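PDB 3PGB: putative uncharacterized protein from Emericella nidulans, which probably catalyses the copper- and topaquinone-dependent oxidative deamination of primary amines, with one topaquinone in each subunit. Local coordinates for residues L192-T203 against A211-I221; D249-Y259 against G506-A514. All coordinates share one frame; numbering follows the deposited sequence.

Interaction 1 of 2, residues L192-T203 against A211-I221; sequences LFKISASIADIT and ALGLENDTLDI. With NAG (2-acetamido-2-deoxy-beta-D-glucopyranose), chain G.
Phe193 and Leu212 bring the two backbones closest, CA to CA 4.9 Å, whereas the axes of helix 192-198 and strand 219-221 stay 10.3 Å apart, their directions differing by 130°. The Phe193 ring lies on the Leu212-Gly213 peptide. Gly213 N sits over the ring centre, and Gly213 CA makes a CH-pi contact on the same face, 3.8 Å from the centroid. Gly213, at a positive phi of 96°, lets the backbone itself lie against the ring.

One helical turn on, Ser196 OG donates to Ala211 O over 2.8 Å, lying in the carbonyl plane on a lone pair of that oxygen; chi1 of 177° swings the hydroxyl away from its own backbone N and across to the loop. A water donates to Ser196 OG and Thr203 OG1 while accepting from Ala211 N, so both polar backbone atoms of Ala211 are satisfied from the helical side. Thr203 OG1 also bonds to Gly209 O.

Carbon contacts flank this polar centre. Leu212 CD2 returns to Ala197 CB at 3.8 Å, Leu192 CD2 meets Ile221 CG2 at 4.0 Å, and Leu219 CD1 meets Thr203 CB at 3.8 Å.

Asp217 shapes the loop: OD1 takes Leu212 N and Leu214 N from opposite faces of the carboxylate, and the syn lone pair of OD2 takes Gly213 N. In the type I turn 214-217, Asn216 ND2 carries the N-linked sugar. The whole is a glycosylated loop pinned to two successive helices, 186-198 and 200-207, packed on an antiparallel sheet, consistent with one of the small N-terminal alpha+beta domains of copper amine oxidases.

Interaction 2 of 2, residues D249-Y259 against G506-A514; sequences DSETLLPLGLY and GYIQSAYYA
Thr252 meets the Ile508-Ser510 backbone at the tight middle of this contact. Its OG1 donates to Ile508 O over 2.6 Å, approaching from above the carbonyl plane rather than along a lone pair. Ser510 N probably bonds to Thr252 O, although that oxygen is less surely placed. Beside them Leu253 splits its two methyls: CD1 meets Tyr507 CD2 at the ring edge, 3.6 Å away, and CD2 packs on Ile508 CG1 at 3.5 Å.

Both tyrosine rings lie against backbone. Asp249 O and Ser250 CA cover one face of Tyr507. For Tyr512, chi1 of -162° turns the ring onto Gly257, whose CA lies 3.9 Å from the centroid, while Leu256 O stands 3.2 Å above the same face.

The rings are buried, and only their hydroxyl ends are water-bridged. One water joins Asp249 N to Tyr507 OH, which also bonds to Ala311 O; another joins Leu256 O to Tyr512 OH, itself bonded to Lys303 O. A third donates to Ala514 O but reaches Tyr259 OH only weakly, at 3.4 Å. The looser end is partly exposed Asp249, which faces the second subunit and bonds through OD2 to its His459.

The chemistry implies a seam in which tyrosine rings lie on backbone peptides, with few direct hydrogen bonds; it joins the segment carrying Ile508, whose side chain is about 4 Å from that of the copper ligand His698, to the neighbouring domain.

Strands of one antiparallel sheet serve both interactions: strand 219-223 at its edge in interaction 1 and strand 255-263 at its middle in interaction 2. Interaction 1 is local and peripheral, about 35 Å from the chain centre and only partly buried, with a glycan on its loop. Interaction 2 is buried, about 23 Å from that centre, and joins segments 247 residues apart. In the first, helices meet a loop and the edge strand that follows it; in the second, catalytic-domain backbone and tyrosine rings meet the sheet. Their centres lie 18 Å apart, and Leu219 packs on Leu256. Asp220 OD1 and Glu251 OE1 approach to 2.7 Å, which would probably favour a shared proton.

Interaction 1 of 2, residues L192-T203 against A211-I221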
loop_
_atom_site.group_PDB
_atom_site.type_symbol
_atom_site.label_atom_id
_atom_site.label_comp_id
_atom_site.label_asym_id
_atom_site.label_seq_id
_atom_site.Cartn_x
_atom_site.Cartn_y
_atom_site.Cartn_z
ATOM N N LEU A 192 39.043 25.748 1.694
ATOM C CA LEU A 192 39.015 24.312 2.005
ATOM C C LEU A 192 40.277 23.568 1.581
ATOM O O LEU A 192 40.862 22.840 2.377
ATOM C CB LEU A 192 37.787 23.640 1.377
ATOM C CG LEU A 192 36.437 23.982 2.017
ATOM C CD1 LEU A 192 35.291 23.473 1.158
ATOM C CD2 LEU A 192 36.350 23.425 3.432
ATOM N N PHE A 193 40.692 23.755 0.337
ATOM C CA PHE A 193 41.896 23.098 -0.169
ATOM C C PHE A 193 43.166 23.585 0.524
ATOM O O PHE A 193 44.113 22.819 0.694
ATOM C CB PHE A 193 42.043 23.288 -1.685
ATOM C CG PHE A 193 41.020 22.544 -2.512
ATOM C CD1 PHE A 193 40.429 21.364 -2.061
ATOM C CD2 PHE A 193 40.678 23.011 -3.773
ATOM C CE1 PHE A 193 39.502 20.690 -2.845
ATOM C CE2 PHE A 193 39.757 22.332 -4.564
ATOM C CZ PHE A 193 39.170 21.173 -4.098
ATOM N N LYS A 194 43.196 24.853 0.914
ATOM C CA LYS A 194 44.345 25.376 1.643
ATOM C C LYS A 194 44.419 24.750 3.038
ATOM O O LYS A 194 45.488 24.323 3.472
ATOM C CB LYS A 194 44.312 26.911 1.691
ATOM C CG LYS A 194 44.521 27.528 0.304
ATOM C CD LYS A 194 44.876 29.016 0.325
ATOM C CE LYS A 194 45.409 29.457 -1.049
ATOM N NZ LYS A 194 45.478 30.940 -1.200
ATOM N N ILE A 195 43.274 24.671 3.715
ATOM C CA ILE A 195 43.187 24.008 5.016
ATOM C C ILE A 195 43.514 22.519 4.889
ATOM O O ILE A 195 44.198 21.954 5.746
ATOM C CB ILE A 195 41.781 24.168 5.655
ATOM C CG1 ILE A 195 41.525 25.628 6.037
ATOM C CG2 ILE A 195 41.648 23.286 6.891
ATOM C CD1 ILE A 195 40.067 25.940 6.294
ATOM N N SER A 196 43.032 21.891 3.821
ATOM C CA SER A 196 43.303 20.480 3.590
ATOM C C SER A 196 44.789 20.222 3.347
ATOM O O SER A 196 45.319 19.211 3.793
ATOM C CB SER A 196 42.484 19.953 2.414
ATOM O OG SER A 196 42.821 18.601 2.156
ATOM N N ALA A 197 45.453 21.131 2.638
ATOM C CA ALA A 197 46.909 21.046 2.439
ATOM C C ALA A 197 47.658 21.179 3.766
ATOM O O ALA A 197 48.764 20.668 3.911
ATOM C CB ALA A 197 47.389 22.108 1.445
ATOM N N SER A 198 47.042 21.871 4.723
ATOM C CA SER A 198 47.559 21.976 6.089
ATOM C C SER A 198 47.656 20.607 6.788
ATOM O O SER A 198 48.476 20.424 7.692
ATOM C CB SER A 198 46.665 22.910 6.914
ATOM O OG SER A 198 47.380 23.485 7.984
ATOM N N ILE A 199 46.799 19.668 6.378
ATOM C CA ILE A 199 46.769 18.317 6.939
ATOM C C ILE A 199 46.892 17.243 5.852
ATOM O O ILE A 199 46.369 16.135 6.006
ATOM C CB ILE A 199 45.485 18.092 7.782
ATOM C CG1 ILE A 199 44.222 18.154 6.921
ATOM C CG2 ILE A 199 45.385 19.138 8.877
ATOM C CD1 ILE A 199 43.015 17.555 7.607
ATOM N N ALA A 200 47.596 17.564 4.767
ATOM C CA ALA A 200 47.783 16.622 3.662
ATOM C C ALA A 200 48.540 15.378 4.113
ATOM O O ALA A 200 48.219 14.260 3.704
ATOM C CB ALA A 200 48.519 17.281 2.523
ATOM N N ASP A 201 49.553 15.579 4.950
ATOM C CA ASP A 201 50.301 14.462 5.519
ATOM C C ASP A 201 49.386 13.556 6.350
ATOM O O ASP A 201 49.566 12.337 6.366
ATOM C CB ASP A 201 51.470 14.972 6.370
ATOM C CG ASP A 201 51.010 15.744 7.593
ATOM O OD1 ASP A 201 50.117 16.613 7.452
ATOM O OD2 ASP A 201 51.538 15.485 8.698
ATOM N N ILE A 202 48.413 14.159 7.028
ATOM C CA ILE A 202 47.468 13.417 7.860
ATOM C C ILE A 202 46.454 12.648 7.021
ATOM O O ILE A 202 46.163 11.497 7.326
ATOM C CB ILE A 202 46.728 14.334 8.855
ATOM C CG1 ILE A 202 47.712 14.862 9.906
ATOM C CG2 ILE A 202 45.587 13.580 9.531
ATOM C CD1 ILE A 202 47.100 15.849 10.877
ATOM N N THR A 203 45.934 13.270 5.963
ATOM C CA THR A 203 44.972 12.591 5.080
ATOM C C THR A 203 45.632 11.479 4.271
ATOM O O THR A 203 44.958 10.555 3.826
ATOM C CB THR A 203 44.225 13.568 4.127
ATOM O OG1 THR A 203 45.123 14.109 3.145
ATOM C CG2 THR A 203 43.571 14.694 4.920
ATOM N N ALA A 211 43.066 15.882 -0.827
ATOM C CA ALA A 211 42.203 16.825 -1.541
ATOM C C ALA A 211 42.913 18.178 -1.586
ATOM O O ALA A 211 42.973 18.889 -0.581
ATOM C CB ALA A 211 40.851 16.951 -0.849
ATOM N N LEU A 212 43.472 18.510 -2.747
ATOM C CA LEU A 212 44.188 19.778 -2.939
ATOM C C LEU A 212 43.682 20.633 -4.115
ATOM O O LEU A 212 44.040 21.805 -4.223
ATOM C CB LEU A 212 45.679 19.493 -3.115
ATOM C CG LEU A 212 46.294 18.575 -2.058
ATOM C CD1 LEU A 212 47.734 18.234 -2.421
ATOM C CD2 LEU A 212 46.206 19.210 -0.675
ATOM N N GLY A 213 42.845 20.059 -4.975
ATOM C CA GLY A 213 42.363 20.740 -6.184
ATOM C C GLY A 213 43.165 20.397 -7.430
ATOM O O GLY A 213 43.197 21.171 -8.381
ATOM N N LEU A 214 43.803 19.229 -7.421
ATOM C CA LEU A 214 44.644 18.762 -8.526
ATOM C C LEU A 214 44.022 17.540 -9.207
ATOM O O LEU A 214 43.032 16.983 -8.724
ATOM C CB LEU A 214 46.037 18.406 -7.993
ATOM C CG LEU A 214 47.039 19.527 -7.658
ATOM C CD1 LEU A 214 46.392 20.903 -7.506
ATOM C CD2 LEU A 214 47.816 19.167 -6.384
ATOM N N GLU A 215 44.610 17.130 -10.329
ATOM C CA GLU A 215 44.179 15.923 -11.038
ATOM C C GLU A 215 44.404 14.668 -10.193
ATOM O O GLU A 215 43.601 13.735 -10.247
ATOM C CB GLU A 215 44.921 15.780 -12.372
ATOM N N ASN A 216 45.480 14.646 -9.406
ATOM C CA ASN A 216 45.780 13.482 -8.561
ATOM C C ASN A 216 44.890 13.327 -7.306
ATOM O O ASN A 216 45.074 12.374 -6.542
ATOM C CB ASN A 216 47.276 13.451 -8.182
ATOM C CG ASN A 216 47.634 14.415 -7.059
ATOM O OD1 ASN A 216 46.844 15.290 -6.692
ATOM N ND2 ASN A 216 48.846 14.250 -6.505
ATOM N N ASP A 217 43.944 14.250 -7.098
ATOM C CA ASP A 217 43.009 14.183 -5.962
ATOM C C ASP A 217 42.306 12.830 -5.881
ATOM O O ASP A 217 41.717 12.374 -6.858
ATOM C CB ASP A 217 41.931 15.277 -6.055
ATOM C CG ASP A 217 42.407 16.639 -5.558
ATOM O OD1 ASP A 217 43.629 16.841 -5.362
ATOM O OD2 ASP A 217 41.543 17.528 -5.367
ATOM N N THR A 218 42.383 12.203 -4.710
ATOM C CA THR A 218 41.653 10.972 -4.412
ATOM C C THR A 218 40.557 11.187 -3.354
ATOM O O THR A 218 39.776 10.275 -3.076
ATOM C CB THR A 218 42.606 9.882 -3.905
ATOM O OG1 THR A 218 43.343 10.383 -2.783
ATOM C CG2 THR A 218 43.569 9.459 -5.000
ATOM N N LEU A 219 40.509 12.385 -2.769
ATOM C CA LEU A 219 39.516 12.726 -1.751
ATOM C C LEU A 219 38.676 13.902 -2.200
ATOM O O LEU A 219 39.096 14.688 -3.042
ATOM C CB LEU A 219 40.192 13.102 -0.428
ATOM C CG LEU A 219 41.091 12.063 0.239
ATOM C CD1 LEU A 219 41.663 12.636 1.527
ATOM C CD2 LEU A 219 40.333 10.777 0.506
ATOM N N ASP A 220 37.497 14.024 -1.601
ATOM C CA ASP A 220 36.579 15.122 -1.876
ATOM C C ASP A 220 36.125 15.752 -0.562
ATOM O O ASP A 220 36.074 15.073 0.457
ATOM C CB ASP A 220 35.372 14.593 -2.650
ATOM C CG ASP A 220 34.633 15.680 -3.398
ATOM O OD1 ASP A 220 33.385 15.600 -3.464
ATOM O OD2 ASP A 220 35.294 16.605 -3.926
ATOM N N ILE A 221 35.798 17.042 -0.594
ATOM C CA ILE A 221 35.330 17.768 0.589
ATOM C C ILE A 221 33.990 18.458 0.328
ATOM O O ILE A 221 33.861 19.262 -0.604
ATOM C CB ILE A 221 36.331 18.857 1.016
ATOM C CG1 ILE A 221 37.708 18.253 1.303
ATOM C CG2 ILE A 221 35.811 19.604 2.246
ATOM C CD1 ILE A 221 38.777 19.291 1.558
HETATM C C1 NAG G . 49.375 15.052 -5.421
HETATM C C2 NAG G . 49.731 14.040 -4.335
HETATM C C3 NAG G . 50.305 14.756 -3.111
HETATM C C4 NAG G . 51.436 15.718 -3.498
HETATM C C5 NAG G . 51.044 16.577 -4.712
HETATM C C6 NAG G . 52.203 17.454 -5.205
HETATM C C7 NAG G . 48.555 11.931 -3.779
HETATM C C8 NAG G . 47.240 11.306 -3.409
HETATM N N2 NAG G . 48.555 13.261 -3.972
HETATM O O3 NAG G . 50.770 13.802 -2.175
HETATM O O4 NAG G . 51.767 16.545 -2.396
HETATM O O5 NAG G . 50.547 15.770 -5.775
HETATM O O6 NAG G . 53.320 16.677 -5.598
HETATM O O7 NAG G . 49.548 11.210 -3.882
HETATM O O HOH W 1 44.418 16.461 1.781
#

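Interaction 2 of 2, residues D249-Y259 against G506-A514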
loop_
_atom_site.group_PDB
_atom_site.type_symbol
_atom_site.label_atom_id
_atom_site.label_comp_id
_atom_site.label_asym_id
_atom_site.label_seq_id
_atom_site.Cartn_x
_atom_site.Cartn_y
_atom_site.Cartn_z
ATOM N N ASP A 249 28.771 5.986 -9.403
ATOM C CA ASP A 249 28.228 7.141 -8.677
ATOM C C ASP A 249 28.038 6.831 -7.184
ATOM O O ASP A 249 26.978 7.090 -6.605
ATOM C CB ASP A 249 26.901 7.583 -9.318
ATOM C CG ASP A 249 26.542 9.027 -8.998
ATOM O OD1 ASP A 249 27.443 9.888 -8.988
ATOM O OD2 ASP A 249 25.351 9.299 -8.767
ATOM N N SER A 250 29.089 6.308 -6.559
ATOM C CA SER A 250 28.975 5.727 -5.225
ATOM C C SER A 250 29.602 6.558 -4.089
ATOM O O SER A 250 29.774 6.045 -2.983
ATOM C CB SER A 250 29.603 4.332 -5.251
ATOM O OG SER A 250 30.990 4.411 -5.537
ATOM N N GLU A 251 29.915 7.829 -4.336
ATOM C CA GLU A 251 30.644 8.631 -3.349
ATOM C C GLU A 251 29.884 8.819 -2.040
ATOM O O GLU A 251 30.489 8.808 -0.965
ATOM C CB GLU A 251 31.025 10.000 -3.911
ATOM C CG GLU A 251 31.864 10.836 -2.928
ATOM C CD GLU A 251 32.440 12.094 -3.547
ATOM O OE1 GLU A 251 32.395 13.145 -2.873
ATOM O OE2 GLU A 251 32.928 12.039 -4.699
ATOM N N THR A 252 28.564 8.978 -2.125
ATOM C CA THR A 252 27.750 9.164 -0.923
ATOM C C THR A 252 27.766 7.939 0.013
ATOM O O THR A 252 27.269 8.025 1.127
ATOM C CB THR A 252 26.280 9.561 -1.254
ATOM O OG1 THR A 252 25.570 8.439 -1.795
ATOM C CG2 THR A 252 26.233 10.729 -2.234
ATOM N N LEU A 253 28.328 6.817 -0.440
ATOM C CA LEU A 253 28.622 5.663 0.424
ATOM C C LEU A 253 30.049 5.638 0.989
ATOM O O LEU A 253 30.436 4.646 1.596
ATOM C CB LEU A 253 28.405 4.352 -0.340
ATOM C CG LEU A 253 26.999 4.068 -0.869
ATOM C CD1 LEU A 253 26.961 2.680 -1.492
ATOM C CD2 LEU A 253 25.952 4.211 0.230
ATOM N N LEU A 254 30.818 6.712 0.809
ATOM C CA LEU A 254 32.245 6.711 1.150
ATOM C C LEU A 254 32.695 7.845 2.097
ATOM O O LEU A 254 33.711 8.487 1.848
ATOM C CB LEU A 254 33.068 6.772 -0.147
ATOM C CG LEU A 254 32.730 5.729 -1.216
ATOM C CD1 LEU A 254 33.554 5.971 -2.473
ATOM C CD2 LEU A 254 32.932 4.298 -0.684
ATOM N N PRO A 255 31.962 8.078 3.200
ATOM C CA PRO A 255 32.412 9.089 4.165
ATOM C C PRO A 255 33.711 8.675 4.857
ATOM O O PRO A 255 33.990 7.477 4.961
ATOM C CB PRO A 255 31.265 9.141 5.175
ATOM C CG PRO A 255 30.625 7.798 5.096
ATOM C CD PRO A 255 30.758 7.368 3.669
ATOM N N LEU A 256 34.498 9.649 5.318
ATOM C CA LEU A 256 35.813 9.354 5.921
ATOM C C LEU A 256 35.961 9.762 7.392
ATOM O O LEU A 256 36.827 9.236 8.089
ATOM C CB LEU A 256 36.936 9.968 5.087
ATOM C CG LEU A 256 37.107 9.425 3.665
ATOM C CD1 LEU A 256 38.358 10.031 3.032
ATOM C CD2 LEU A 256 37.182 7.897 3.652
ATOM N N GLY A 257 35.142 10.705 7.857
ATOM C CA GLY A 257 34.947 10.922 9.295
ATOM C C GLY A 257 35.775 12.009 9.949
ATOM O O GLY A 257 35.926 12.016 11.173
ATOM N N LEU A 258 36.312 12.923 9.147
ATOM C CA LEU A 258 37.061 14.058 9.660
ATOM C C LEU A 258 36.286 15.309 9.282
ATOM O O LEU A 258 36.001 15.534 8.106
ATOM C CB LEU A 258 38.466 14.076 9.057
ATOM C CG LEU A 258 39.420 15.191 9.494
ATOM C CD1 LEU A 258 39.578 15.239 11.011
ATOM C CD2 LEU A 258 40.765 15.002 8.820
ATOM N N TYR A 259 35.942 16.114 10.283
ATOM C CA TYR A 259 35.042 17.247 10.096
ATOM C C TYR A 259 35.733 18.579 10.363
ATOM O O TYR A 259 36.688 18.652 11.140
ATOM C CB TYR A 259 33.818 17.085 10.987
ATOM C CG TYR A 259 33.186 15.718 10.861
ATOM C CD1 TYR A 259 32.104 15.502 10.018
ATOM C CD2 TYR A 259 33.687 14.635 11.569
ATOM C CE1 TYR A 259 31.533 14.251 9.902
ATOM C CE2 TYR A 259 33.130 13.379 11.454
ATOM C CZ TYR A 259 32.055 13.193 10.621
ATOM O OH TYR A 259 31.507 11.945 10.525
ATOM N N GLY A 506 18.115 4.548 -5.570
ATOM C CA GLY A 506 19.378 5.255 -5.698
ATOM C C GLY A 506 20.261 5.066 -4.476
ATOM O O GLY A 506 20.046 4.152 -3.677
ATOM N N TYR A 507 21.251 5.942 -4.334
ATOM C CA TYR A 507 22.249 5.834 -3.276
ATOM C C TYR A 507 21.814 6.583 -2.038
ATOM O O TYR A 507 21.290 7.689 -2.123
ATOM C CB TYR A 507 23.589 6.394 -3.746
ATOM C CG TYR A 507 24.368 5.442 -4.608
ATOM C CD1 TYR A 507 24.266 5.482 -5.988
ATOM C CD2 TYR A 507 25.204 4.497 -4.043
ATOM C CE1 TYR A 507 24.975 4.605 -6.782
ATOM C CE2 TYR A 507 25.921 3.621 -4.828
ATOM C CZ TYR A 507 25.799 3.679 -6.200
ATOM O OH TYR A 507 26.504 2.813 -7.000
ATOM N N ILE A 508 22.042 5.984 -0.878
ATOM C CA ILE A 508 21.792 6.668 0.369
ATOM C C ILE A 508 22.934 7.652 0.615
ATOM O O ILE A 508 24.044 7.457 0.117
ATOM C CB ILE A 508 21.630 5.680 1.557
ATOM C CG1 ILE A 508 22.951 4.986 1.906
ATOM C CG2 ILE A 508 20.547 4.655 1.245
ATOM C CD1 ILE A 508 22.877 4.115 3.170
ATOM N N GLN A 509 22.659 8.719 1.357
ATOM C CA GLN A 509 23.729 9.571 1.841
ATOM C C GLN A 509 24.180 9.006 3.170
ATOM O O GLN A 509 23.480 9.106 4.183
ATOM C CB GLN A 509 23.317 11.029 1.977
ATOM C CG GLN A 509 24.520 11.913 2.220
ATOM C CD GLN A 509 24.185 13.370 2.191
ATOM O OE1 GLN A 509 24.110 14.015 3.235
ATOM N NE2 GLN A 509 23.970 13.905 0.999
ATOM N N SER A 510 25.371 8.421 3.138
ATOM C CA SER A 510 25.894 7.594 4.212
ATOM C C SER A 510 26.396 8.436 5.377
ATOM O O SER A 510 26.373 9.662 5.322
ATOM C CB SER A 510 27.030 6.747 3.642
ATOM O OG SER A 510 27.534 5.832 4.580
ATOM N N ALA A 511 26.830 7.765 6.438
ATOM C CA ALA A 511 27.461 8.416 7.583
ATOM C C ALA A 511 28.623 7.556 8.056
ATOM O O ALA A 511 28.565 6.330 7.959
ATOM C CB ALA A 511 26.455 8.610 8.705
ATOM N N TYR A 512 29.680 8.195 8.554
ATOM C CA TYR A 512 30.832 7.467 9.087
ATOM C C TYR A 512 30.411 6.715 10.342
ATOM O O TYR A 512 29.624 7.224 11.142
ATOM C CB TYR A 512 31.996 8.418 9.392
ATOM C CG TYR A 512 33.334 7.720 9.539
ATOM C CD1 TYR A 512 33.955 7.122 8.440
ATOM C CD2 TYR A 512 33.979 7.663 10.765
ATOM C CE1 TYR A 512 35.184 6.482 8.567
ATOM C CE2 TYR A 512 35.201 7.023 10.906
ATOM C CZ TYR A 512 35.800 6.441 9.803
ATOM O OH TYR A 512 37.007 5.815 9.948
ATOM N N TYR A 513 30.932 5.504 10.508
ATOM C CA TYR A 513 30.451 4.594 11.557
ATOM C C TYR A 513 30.784 5.079 12.958
ATOM O O TYR A 513 30.008 4.861 13.889
ATOM C CB TYR A 513 31.023 3.188 11.364
ATOM C CG TYR A 513 32.389 2.964 11.982
ATOM C CD1 TYR A 513 32.524 2.277 13.185
ATOM C CD2 TYR A 513 33.547 3.441 11.364
ATOM C CE1 TYR A 513 33.775 2.067 13.760
ATOM C CE2 TYR A 513 34.804 3.233 11.928
ATOM C CZ TYR A 513 34.911 2.547 13.124
ATOM O OH TYR A 513 36.146 2.339 13.685
ATOM N N ALA A 514 31.934 5.739 13.093
ATOM C CA ALA A 514 32.539 5.990 14.395
ATOM C C ALA A 514 31.595 6.726 15.333
ATOM O O ALA A 514 31.191 7.849 15.059
ATOM C CB ALA A 514 33.850 6.763 14.235
HETATM O O HOH W 2 27.018 3.411 -9.534
HETATM O O HOH W 3 38.633 7.872 9.192
HETATM O O HOH W 4 31.930 9.708 13.108
#